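Local coordinates for enoyl-CoA hydratase (Mycobacterium avium, PDB 3OC7), which probably catalyses the reversible addition of water across the double bond of enoyl-CoA thioesters in fatty acid metabolism, as a member of the crotonase family, at residues A86-R95 against E235-V246; I132-F141 against L188-A199. All coordinates share one frame; numbering follows the deposited sequence.

How the contacts relate
The two contacts lie on opposite sides of the chain's centre, their own centres 32 Å apart and their nearest atoms about 15 Å apart, so they do not touch. Contact 1 pairs the start of helix 86-106 with the end of helix 212-245. Contact 2 adds the outermost strand, 191-192, to the six-stranded sheet and leads into helix 196-208, the helix that comes just before 212-245 in the chain. Both segments of contact 2 fall in sequence between those of contact 1. Each contact also lies close to another copy of the protein: contact 1 to the second subunit, contact 2 to the third.

Contact 1: residues A86-R95 against E235-V246; sequences AYDMAVERAR and ERLAEESARLFV
Tyr87 lays its ring against Ala242, and followed outward it shows how helix 86-95 meets helix 235-245. Its CB stands near Val246 CG1, which also packs on Ala86. With CG anti to the backbone N (chi1 -178°), the ring swings toward the partner helix, and CD1 and CE1 slide along the Ala242 methyl. Tyr87 CE1 is 3.6 Å from Ala242 CB, which sits over the ring face in a CH-pi contact, 4.0 Å from the centroid. At the tip, Tyr87 OH passes the aliphatic CB of Glu239. Tyrosine suits this partly exposed site because its ring packs on alanine while its hydroxyl meets a water that also takes a hydrogen bond from Arg243 NH1.

Behind the ring, small residues let the helices come close: Ala90 CB lies 3.9 Å from Ala242 CB, and Ala94 CB lies 3.9 Å from Ala238 CB. The axes approach to 8.1 Å and run roughly antiparallel, at 140°.

Charged groups close both flanks. The guanidinium of Arg95 meets the carboxylate of Glu235 side-on and nearly coplanar (16°). Arg95 NE donates to Glu235 OE1 at 2.9 Å and Arg95 NH2 to Glu235 OE2 at 3.0 Å, each on a syn lone pair; this pair of salt-bridging hydrogen bonds fixes the rotation of both groups. Arg95 CG rests on Ala238 CB. On the other flank Arg93 NH2 sits over the centre of the Phe245 ring, and Arg93 CZ lies 4.8 Å from that ring's centroid, a cation-pi contact.

The pair lies at the periphery of the crotonase fold. Helix 86-106 covers one side of 235-245; on another, Leu237, Glu240 and Leu244 pack on Leu221, Ala217 and Gln213 of the second subunit, in its own helix 212-245.

Contact 2: residues I132-F141 against L188-A199; sequences IAVAGPRSSF and LITMAAEDLDAA
Val134, Ile189 and Ala133 bury the largest areas where the strand 132-135 meets the parallel strand 191-192 and the chain leading into it. Val134 branches to serve two neighbours. With Val134 CG1 anti to the backbone N (chi1 -170°), that methyl turns toward the start of helix 196-199, reaching Leu196 CD1 at 3.7 Å and also touching Ala193 and Ala199. CG2 lies beside Met191 CG, the two side chains pointing the same way from one face of the sheet. A beta-branched valine suits a strand, and here its two methyls fill separate places.

Ile189 works on the other face. Ile189 CD1 reaches Ala135 CB at 3.7 Å, CB and CG2 sit by the Ala133 methyl, and CG2 also nears Phe141 CZ. Phe141 in turn meets Leu188, whose CD2 is 3.5 Å from the ring's CD2. The small methyls of Ala133 and Ala135 leave room for the isoleucine.

Ala133 contributes its backbone as well. Ala133 N donates to Thr190 OG1 at 3.0 Å and 168°, so the threonine hydroxyl accepts the N-H at a point where the second chain is not yet a strand. Ala133 O accepts from Thr190 N at 2.9 Å, on a lone pair, and from Met191 N at 3.3 Å, nearly along the C=O axis. The parallel pattern then runs on: Ala135 N donates to Met191 O, and Ala193 N to Ala135 O at 3.0 Å.

Strands 132-135 and 140-142 belong to the two sheets of the crotonase fold, and Arg166 of the third subunit bonds Leu188 O. Backbone bonds and one hydroxyl thus set the register of the outermost strand within this chain; Val134 ties strand 132-135 to helix 196-208, while Ile189 fills the other face, where Ala183 of helix 180-186 also touches it.

Contact 1: residues A86-R95 against E235-V246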
loop_
_atom_site.group_PDB
_atom_site.type_symbol
_atom_site.label_atom_id
_atom_site.label_comp_id
_atom_site.label_asym_id
_atom_site.label_seq_id
_atom_site.Cartn_x
_atom_site.Cartn_y
_atom_site.Cartn_z
ATOM N N ALA A 86 -29.342 22.104 12.682
ATOM C CA ALA A 86 -28.344 21.118 13.081
ATOM C C ALA A 86 -27.537 20.677 11.859
ATOM O O ALA A 86 -26.335 20.442 11.968
ATOM C CB ALA A 86 -29.004 19.916 13.764
ATOM N N TYR A 87 -28.199 20.593 10.703
ATOM C CA TYR A 87 -27.525 20.265 9.440
ATOM C C TYR A 87 -26.464 21.302 9.057
ATOM O O TYR A 87 -25.344 20.934 8.685
ATOM C CB TYR A 87 -28.524 20.057 8.282
ATOM C CG TYR A 87 -27.849 19.677 6.971
ATOM C CD1 TYR A 87 -27.669 18.340 6.613
ATOM C CD2 TYR A 87 -27.362 20.660 6.101
ATOM C CE1 TYR A 87 -27.038 17.992 5.418
ATOM C CE2 TYR A 87 -26.726 20.321 4.907
ATOM C CZ TYR A 87 -26.563 18.988 4.574
ATOM O OH TYR A 87 -25.934 18.644 3.398
ATOM N N ASP A 88 -26.811 22.584 9.153
ATOM C CA ASP A 88 -25.884 23.668 8.798
ATOM C C ASP A 88 -24.632 23.679 9.680
ATOM O O ASP A 88 -23.513 23.854 9.174
ATOM C CB ASP A 88 -26.583 25.037 8.842
ATOM C CG ASP A 88 -27.617 25.209 7.737
ATOM O OD1 ASP A 88 -27.396 24.735 6.600
ATOM O OD2 ASP A 88 -28.665 25.843 8.002
ATOM N N MET A 89 -24.814 23.483 10.986
ATOM C CA MET A 89 -23.691 23.428 11.932
ATOM C C MET A 89 -22.788 22.205 11.687
ATOM O O MET A 89 -21.558 22.314 11.749
ATOM C CB MET A 89 -24.178 23.463 13.393
ATOM C CG MET A 89 -24.565 24.859 13.915
ATOM S SD MET A 89 -25.359 24.892 15.550
ATOM C CE MET A 89 -23.983 24.576 16.649
ATOM N N ALA A 90 -23.403 21.057 11.387
ATOM C CA ALA A 90 -22.661 19.812 11.101
ATOM C C ALA A 90 -21.839 19.861 9.799
ATOM O O ALA A 90 -20.683 19.425 9.789
ATOM C CB ALA A 90 -23.597 18.598 11.092
ATOM N N VAL A 91 -22.414 20.396 8.718
ATOM C CA VAL A 91 -21.677 20.518 7.441
ATOM C C VAL A 91 -20.466 21.472 7.555
ATOM O O VAL A 91 -19.390 21.196 6.997
ATOM C CB VAL A 91 -22.615 20.838 6.216
ATOM C CG1 VAL A 91 -23.127 22.294 6.245
ATOM C CG2 VAL A 91 -21.913 20.514 4.901
ATOM N N GLU A 92 -20.625 22.579 8.282
ATOM C CA GLU A 92 -19.523 23.520 8.521
ATOM C C GLU A 92 -18.430 22.934 9.413
ATOM O O GLU A 92 -17.241 23.181 9.201
ATOM C CB GLU A 92 -20.035 24.832 9.123
ATOM C CG GLU A 92 -20.626 25.805 8.113
ATOM C CD GLU A 92 -19.818 25.912 6.825
ATOM O OE1 GLU A 92 -18.599 26.211 6.869
ATOM O OE2 GLU A 92 -20.416 25.705 5.760
ATOM N N ARG A 93 -18.822 22.157 10.430
ATOM C CA ARG A 93 -17.839 21.458 11.286
ATOM C C ARG A 93 -16.938 20.514 10.452
ATOM O O ARG A 93 -15.703 20.438 10.660
ATOM C CB ARG A 93 -18.514 20.668 12.431
ATOM C CG ARG A 93 -19.037 21.491 13.618
ATOM C CD ARG A 93 -19.247 20.591 14.851
ATOM N NE ARG A 93 -20.201 19.496 14.631
ATOM C CZ ARG A 93 -21.524 19.620 14.733
ATOM N NH1 ARG A 93 -22.066 20.791 15.040
ATOM N NH2 ARG A 93 -22.307 18.570 14.515
ATOM N N ALA A 94 -17.558 19.780 9.524
ATOM C CA ALA A 94 -16.818 18.879 8.627
ATOM C C ALA A 94 -15.867 19.613 7.667
ATOM O O ALA A 94 -14.689 19.211 7.547
ATOM C CB ALA A 94 -17.777 17.983 7.853
ATOM N N ARG A 95 -16.351 20.696 7.036
ATOM C CA ARG A 95 -15.495 21.539 6.167
ATOM C C ARG A 95 -14.302 22.150 6.942
ATOM O O ARG A 95 -13.178 22.205 6.422
ATOM C CB ARG A 95 -16.305 22.646 5.440
ATOM C CG ARG A 95 -17.341 22.152 4.417
ATOM C CD ARG A 95 -17.930 23.326 3.607
ATOM N NE ARG A 95 -19.082 22.935 2.785
ATOM C CZ ARG A 95 -20.318 23.427 2.909
ATOM N NH1 ARG A 95 -20.590 24.345 3.833
ATOM N NH2 ARG A 95 -21.290 23.000 2.103
ATOM N N GLU A 235 -15.804 17.960 -0.439
ATOM C CA GLU A 235 -17.173 18.487 -0.353
ATOM C C GLU A 235 -18.235 17.382 -0.230
ATOM O O GLU A 235 -19.118 17.487 0.628
ATOM C CB GLU A 235 -17.481 19.475 -1.488
ATOM C CG GLU A 235 -18.929 20.031 -1.476
ATOM C CD GLU A 235 -19.270 20.887 -0.250
ATOM O OE1 GLU A 235 -18.358 21.406 0.429
ATOM O OE2 GLU A 235 -20.482 21.049 0.021
ATOM N N ARG A 236 -18.131 16.340 -1.065
ATOM C CA ARG A 236 -19.027 15.177 -0.991
ATOM C C ARG A 236 -18.997 14.520 0.394
ATOM O O ARG A 236 -20.056 14.175 0.950
ATOM C CB ARG A 236 -18.701 14.155 -2.096
ATOM C CG ARG A 236 -19.687 12.988 -2.204
ATOM C CD ARG A 236 -19.267 11.994 -3.273
ATOM N NE ARG A 236 -17.868 11.606 -3.132
ATOM C CZ ARG A 236 -17.439 10.622 -2.348
ATOM N NH1 ARG A 236 -18.299 9.913 -1.629
ATOM N NH2 ARG A 236 -16.146 10.344 -2.288
ATOM N N LEU A 237 -17.794 14.359 0.967
ATOM C CA LEU A 237 -17.645 13.775 2.311
ATOM C C LEU A 237 -18.209 14.651 3.444
ATOM O O LEU A 237 -18.756 14.120 4.416
ATOM C CB LEU A 237 -16.191 13.339 2.598
ATOM C CG LEU A 237 -15.615 12.188 1.745
ATOM C CD1 LEU A 237 -14.069 12.124 1.974
ATOM C CD2 LEU A 237 -16.278 10.826 2.023
ATOM N N ALA A 238 -18.085 15.981 3.312
ATOM C CA ALA A 238 -18.693 16.913 4.287
ATOM C C ALA A 238 -20.233 16.826 4.297
ATOM O O ALA A 238 -20.848 16.800 5.371
ATOM C CB ALA A 238 -18.201 18.388 4.040
ATOM N N GLU A 239 -20.844 16.745 3.112
ATOM C CA GLU A 239 -22.313 16.572 2.989
ATOM C C GLU A 239 -22.791 15.224 3.575
ATOM O O GLU A 239 -23.812 15.163 4.281
ATOM C CB GLU A 239 -22.768 16.773 1.528
ATOM C CG GLU A 239 -22.540 18.220 1.035
ATOM C CD GLU A 239 -22.897 18.468 -0.427
ATOM O OE1 GLU A 239 -23.646 17.679 -1.028
ATOM O OE2 GLU A 239 -22.416 19.486 -0.977
ATOM N N GLU A 240 -22.042 14.147 3.311
ATOM C CA GLU A 240 -22.340 12.835 3.905
ATOM C C GLU A 240 -22.296 12.855 5.444
ATOM O O GLU A 240 -23.198 12.318 6.111
ATOM C CB GLU A 240 -21.383 11.758 3.347
ATOM C CG GLU A 240 -21.579 10.364 3.974
ATOM C CD GLU A 240 -20.666 9.278 3.401
ATOM O OE1 GLU A 240 -19.904 9.531 2.438
ATOM O OE2 GLU A 240 -20.735 8.137 3.921
ATOM N N SER A 241 -21.248 13.461 6.007
ATOM C CA SER A 241 -21.075 13.603 7.460
ATOM C C SER A 241 -22.311 14.249 8.108
ATOM O O SER A 241 -22.823 13.783 9.135
ATOM C CB SER A 241 -19.810 14.443 7.752
ATOM O OG SER A 241 -19.549 14.604 9.148
ATOM N N ALA A 242 -22.775 15.342 7.502
ATOM C CA ALA A 242 -23.934 16.072 8.025
ATOM C C ALA A 242 -25.263 15.311 7.934
ATOM O O ALA A 242 -26.066 15.357 8.879
ATOM C CB ALA A 242 -24.040 17.442 7.342
ATOM N N ARG A 243 -25.497 14.629 6.808
ATOM C CA ARG A 243 -26.672 13.743 6.665
ATOM C C ARG A 243 -26.702 12.652 7.739
ATOM O O ARG A 243 -27.755 12.366 8.324
ATOM C CB ARG A 243 -26.724 13.091 5.275
ATOM C CG ARG A 243 -27.092 14.020 4.127
ATOM C CD ARG A 243 -27.554 13.240 2.882
ATOM N NE ARG A 243 -26.552 12.301 2.367
ATOM C CZ ARG A 243 -25.526 12.636 1.581
ATOM N NH1 ARG A 243 -25.335 13.900 1.214
ATOM N NH2 ARG A 243 -24.676 11.701 1.174
ATOM N N LEU A 244 -25.556 12.022 8.002
ATOM C CA LEU A 244 -25.515 10.987 9.030
ATOM C C LEU A 244 -25.767 11.564 10.434
ATOM O O LEU A 244 -26.504 10.971 11.229
ATOM C CB LEU A 244 -24.207 10.181 8.967
ATOM C CG LEU A 244 -23.956 9.323 7.712
ATOM C CD1 LEU A 244 -22.467 8.957 7.582
ATOM C CD2 LEU A 244 -24.833 8.051 7.689
ATOM N N PHE A 245 -25.181 12.727 10.733
ATOM C CA PHE A 245 -25.330 13.349 12.064
ATOM C C PHE A 245 -26.801 13.591 12.493
ATOM O O PHE A 245 -27.155 13.391 13.664
ATOM C CB PHE A 245 -24.519 14.665 12.155
ATOM C CG PHE A 245 -24.442 15.244 13.559
ATOM C CD1 PHE A 245 -23.500 14.776 14.473
ATOM C CD2 PHE A 245 -25.316 16.250 13.964
ATOM C CE1 PHE A 245 -23.431 15.295 15.767
ATOM C CE2 PHE A 245 -25.259 16.777 15.266
ATOM C CZ PHE A 245 -24.307 16.296 16.164
ATOM N N VAL A 246 -27.638 14.029 11.556
ATOM C CA VAL A 246 -29.039 14.387 11.849
ATOM C C VAL A 246 -30.047 13.229 11.653
ATOM O O VAL A 246 -31.259 13.419 11.808
ATOM C CB VAL A 246 -29.496 15.667 11.057
ATOM C CG1 VAL A 246 -28.576 16.849 11.347
ATOM C CG2 VAL A 246 -29.590 15.389 9.557
HETATM O O HOH W 1 -26.738 16.277 1.699
HETATM O O HOH W 2 -20.452 16.745 10.793
#

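Contact 2: residues I132-F141 against L188-A199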
loop_
_atom_site.group_PDB
_atom_site.type_symbol
_atom_site.label_atom_id
_atom_site.label_comp_id
_atom_site.label_asym_id
_atom_site.label_seq_id
_atom_site.Cartn_x
_atom_site.Cartn_y
_atom_site.Cartn_z
ATOM N N ILE A 132 5.151 12.576 9.768
ATOM C CA ILE A 132 5.746 11.538 10.651
ATOM C C ILE A 132 4.936 11.532 11.961
ATOM O O ILE A 132 4.473 12.599 12.389
ATOM C CB ILE A 132 7.264 11.831 10.931
ATOM C CG1 ILE A 132 8.067 11.884 9.613
ATOM C CG2 ILE A 132 7.866 10.796 11.912
ATOM C CD1 ILE A 132 9.537 12.410 9.737
ATOM N N ALA A 133 4.707 10.346 12.554
ATOM C CA ALA A 133 3.992 10.242 13.847
ATOM C C ALA A 133 4.632 9.169 14.753
ATOM O O ALA A 133 4.904 8.034 14.303
ATOM C CB ALA A 133 2.501 9.947 13.635
ATOM N N VAL A 134 4.871 9.538 16.016
ATOM C CA VAL A 134 5.451 8.640 17.048
ATOM C C VAL A 134 4.493 8.510 18.247
ATOM O O VAL A 134 3.953 9.524 18.706
ATOM C CB VAL A 134 6.866 9.161 17.534
ATOM C CG1 VAL A 134 7.610 8.138 18.431
ATOM C CG2 VAL A 134 7.730 9.570 16.334
ATOM N N ALA A 135 4.276 7.280 18.732
ATOM C CA ALA A 135 3.404 7.070 19.910
ATOM C C ALA A 135 4.033 6.227 21.031
ATOM O O ALA A 135 4.683 5.193 20.768
ATOM C CB ALA A 135 2.066 6.447 19.501
ATOM N N GLY A 136 3.815 6.675 22.272
ATOM C CA GLY A 136 4.369 6.028 23.477
ATOM C C GLY A 136 3.416 5.045 24.165
ATOM O O GLY A 136 2.297 4.799 23.660
ATOM N N PRO A 137 3.838 4.482 25.334
ATOM C CA PRO A 137 3.153 3.329 25.968
ATOM C C PRO A 137 1.768 3.576 26.606
ATOM O O PRO A 137 1.082 2.601 26.929
ATOM C CB PRO A 137 4.176 2.831 27.017
ATOM C CG PRO A 137 4.968 4.061 27.370
ATOM C CD PRO A 137 5.035 4.894 26.091
ATOM N N ARG A 138 1.359 4.833 26.783
ATOM C CA ARG A 138 0.001 5.145 27.257
ATOM C C ARG A 138 -1.043 5.235 26.140
ATOM O O ARG A 138 -2.235 5.410 26.424
ATOM C CB ARG A 138 -0.016 6.469 28.033
ATOM C CG ARG A 138 0.950 6.550 29.209
ATOM C CD ARG A 138 0.632 7.732 30.100
ATOM N NE ARG A 138 0.460 8.975 29.354
ATOM C CZ ARG A 138 0.170 10.154 29.900
ATOM N NH1 ARG A 138 0.032 10.271 31.225
ATOM N NH2 ARG A 138 0.010 11.222 29.118
ATOM N N SER A 139 -0.615 5.109 24.888
ATOM C CA SER A 139 -1.488 5.396 23.737
ATOM C C SER A 139 -2.562 4.318 23.492
ATOM O O SER A 139 -2.317 3.121 23.710
ATOM C CB SER A 139 -0.641 5.595 22.463
ATOM O OG SER A 139 0.352 6.608 22.635
ATOM N N SER A 140 -3.748 4.740 23.043
ATOM C CA SER A 140 -4.786 3.803 22.538
ATOM C C SER A 140 -5.550 4.417 21.351
ATOM O O SER A 140 -5.633 5.660 21.252
ATOM C CB SER A 140 -5.778 3.356 23.641
ATOM O OG SER A 140 -6.856 4.271 23.795
ATOM N N PHE A 141 -6.125 3.555 20.485
ATOM C CA PHE A 141 -6.821 3.952 19.248
ATOM C C PHE A 141 -8.107 3.097 19.054
ATOM O O PHE A 141 -8.058 1.862 19.224
ATOM C CB PHE A 141 -5.887 3.728 18.029
ATOM C CG PHE A 141 -4.492 4.353 18.166
ATOM C CD1 PHE A 141 -3.453 3.680 18.834
ATOM C CD2 PHE A 141 -4.219 5.614 17.621
ATOM C CE1 PHE A 141 -2.178 4.264 18.966
ATOM C CE2 PHE A 141 -2.943 6.196 17.734
ATOM C CZ PHE A 141 -1.934 5.541 18.408
ATOM N N LEU A 188 -0.866 3.539 10.557
ATOM C CA LEU A 188 -1.493 4.704 11.238
ATOM C C LEU A 188 -0.436 5.658 11.839
ATOM O O LEU A 188 -0.620 6.892 11.820
ATOM C CB LEU A 188 -2.510 4.262 12.302
ATOM C CG LEU A 188 -3.195 5.384 13.111
ATOM C CD1 LEU A 188 -3.973 6.367 12.211
ATOM C CD2 LEU A 188 -4.116 4.824 14.178
ATOM N N ILE A 189 0.653 5.087 12.374
ATOM C CA ILE A 189 1.832 5.872 12.838
ATOM C C ILE A 189 3.106 5.366 12.174
ATOM O O ILE A 189 3.107 4.276 11.565
ATOM C CB ILE A 189 1.982 5.881 14.419
ATOM C CG1 ILE A 189 2.323 4.471 14.939
ATOM C CG2 ILE A 189 0.714 6.461 15.090
ATOM C CD1 ILE A 189 2.552 4.367 16.456
ATOM N N THR A 190 4.181 6.149 12.287
ATOM C CA THR A 190 5.518 5.771 11.772
ATOM C C THR A 190 6.252 4.774 12.685
ATOM O O THR A 190 6.879 3.807 12.193
ATOM C CB THR A 190 6.416 7.033 11.553
ATOM O OG1 THR A 190 5.658 8.072 10.896
ATOM C CG2 THR A 190 7.675 6.702 10.736
ATOM N N MET A 191 6.210 5.028 13.995
ATOM C CA MET A 191 6.901 4.169 14.969
ATOM C C MET A 191 6.328 4.232 16.379
ATOM O O MET A 191 5.919 5.300 16.858
ATOM C CB MET A 191 8.398 4.474 15.008
ATOM C CG MET A 191 8.773 5.930 15.069
ATOM S SD MET A 191 10.568 6.245 15.091
ATOM C CE MET A 191 10.926 5.765 16.753
ATOM N N ALA A 192 6.314 3.067 17.020
ATOM C CA ALA A 192 6.074 2.956 18.470
ATOM C C ALA A 192 7.390 3.131 19.253
ATOM O O ALA A 192 8.427 2.581 18.861
ATOM C CB ALA A 192 5.444 1.591 18.791
ATOM N N ALA A 193 7.356 3.881 20.357
ATOM C CA ALA A 193 8.573 4.092 21.182
ATOM C C ALA A 193 8.257 4.046 22.676
ATOM O O ALA A 193 7.291 4.659 23.107
ATOM C CB ALA A 193 9.238 5.434 20.819
ATOM N N GLU A 194 9.073 3.327 23.467
ATOM C CA GLU A 194 8.945 3.349 24.940
ATOM C C GLU A 194 9.337 4.711 25.552
ATOM O O GLU A 194 8.688 5.167 26.503
ATOM C CB GLU A 194 9.728 2.206 25.613
ATOM C CG GLU A 194 9.395 2.059 27.132
ATOM C CD GLU A 194 10.089 0.891 27.816
ATOM O OE1 GLU A 194 11.334 0.794 27.750
ATOM O OE2 GLU A 194 9.392 0.080 28.464
ATOM N N ASP A 195 10.381 5.341 25.002
ATOM C CA ASP A 195 10.842 6.678 25.406
ATOM C C ASP A 195 10.495 7.667 24.275
ATOM O O ASP A 195 11.286 7.862 23.333
ATOM C CB ASP A 195 12.367 6.652 25.694
ATOM C CG ASP A 195 12.912 7.964 26.313
ATOM O OD1 ASP A 195 12.294 9.049 26.225
ATOM O OD2 ASP A 195 14.026 7.901 26.893
ATOM N N LEU A 196 9.310 8.275 24.363
ATOM C CA LEU A 196 8.844 9.249 23.354
ATOM C C LEU A 196 9.780 10.451 23.144
ATOM O O LEU A 196 10.087 10.822 21.991
ATOM C CB LEU A 196 7.403 9.712 23.634
ATOM C CG LEU A 196 6.787 10.783 22.703
ATOM C CD1 LEU A 196 6.606 10.325 21.248
ATOM C CD2 LEU A 196 5.472 11.314 23.267
ATOM N N ASP A 197 10.236 11.058 24.245
ATOM C CA ASP A 197 11.107 12.253 24.168
ATOM C C ASP A 197 12.439 11.989 23.435
ATOM O O ASP A 197 12.885 12.804 22.598
ATOM C CB ASP A 197 11.375 12.822 25.571
ATOM C CG ASP A 197 10.135 13.457 26.206
ATOM O OD1 ASP A 197 9.130 13.700 25.498
ATOM O OD2 ASP A 197 10.169 13.728 27.425
ATOM N N ALA A 198 13.066 10.851 23.733
ATOM C CA ALA A 198 14.312 10.460 23.066
ATOM C C ALA A 198 14.130 10.235 21.549
ATOM O O ALA A 198 14.999 10.624 20.753
ATOM C CB ALA A 198 14.908 9.211 23.732
ATOM N N ALA A 199 13.011 9.615 21.157
ATOM C CA ALA A 199 12.733 9.355 19.738
ATOM C C ALA A 199 12.467 10.655 18.944
ATOM O O ALA A 199 13.010 10.839 17.841
ATOM C CB ALA A 199 11.567 8.348 19.597
#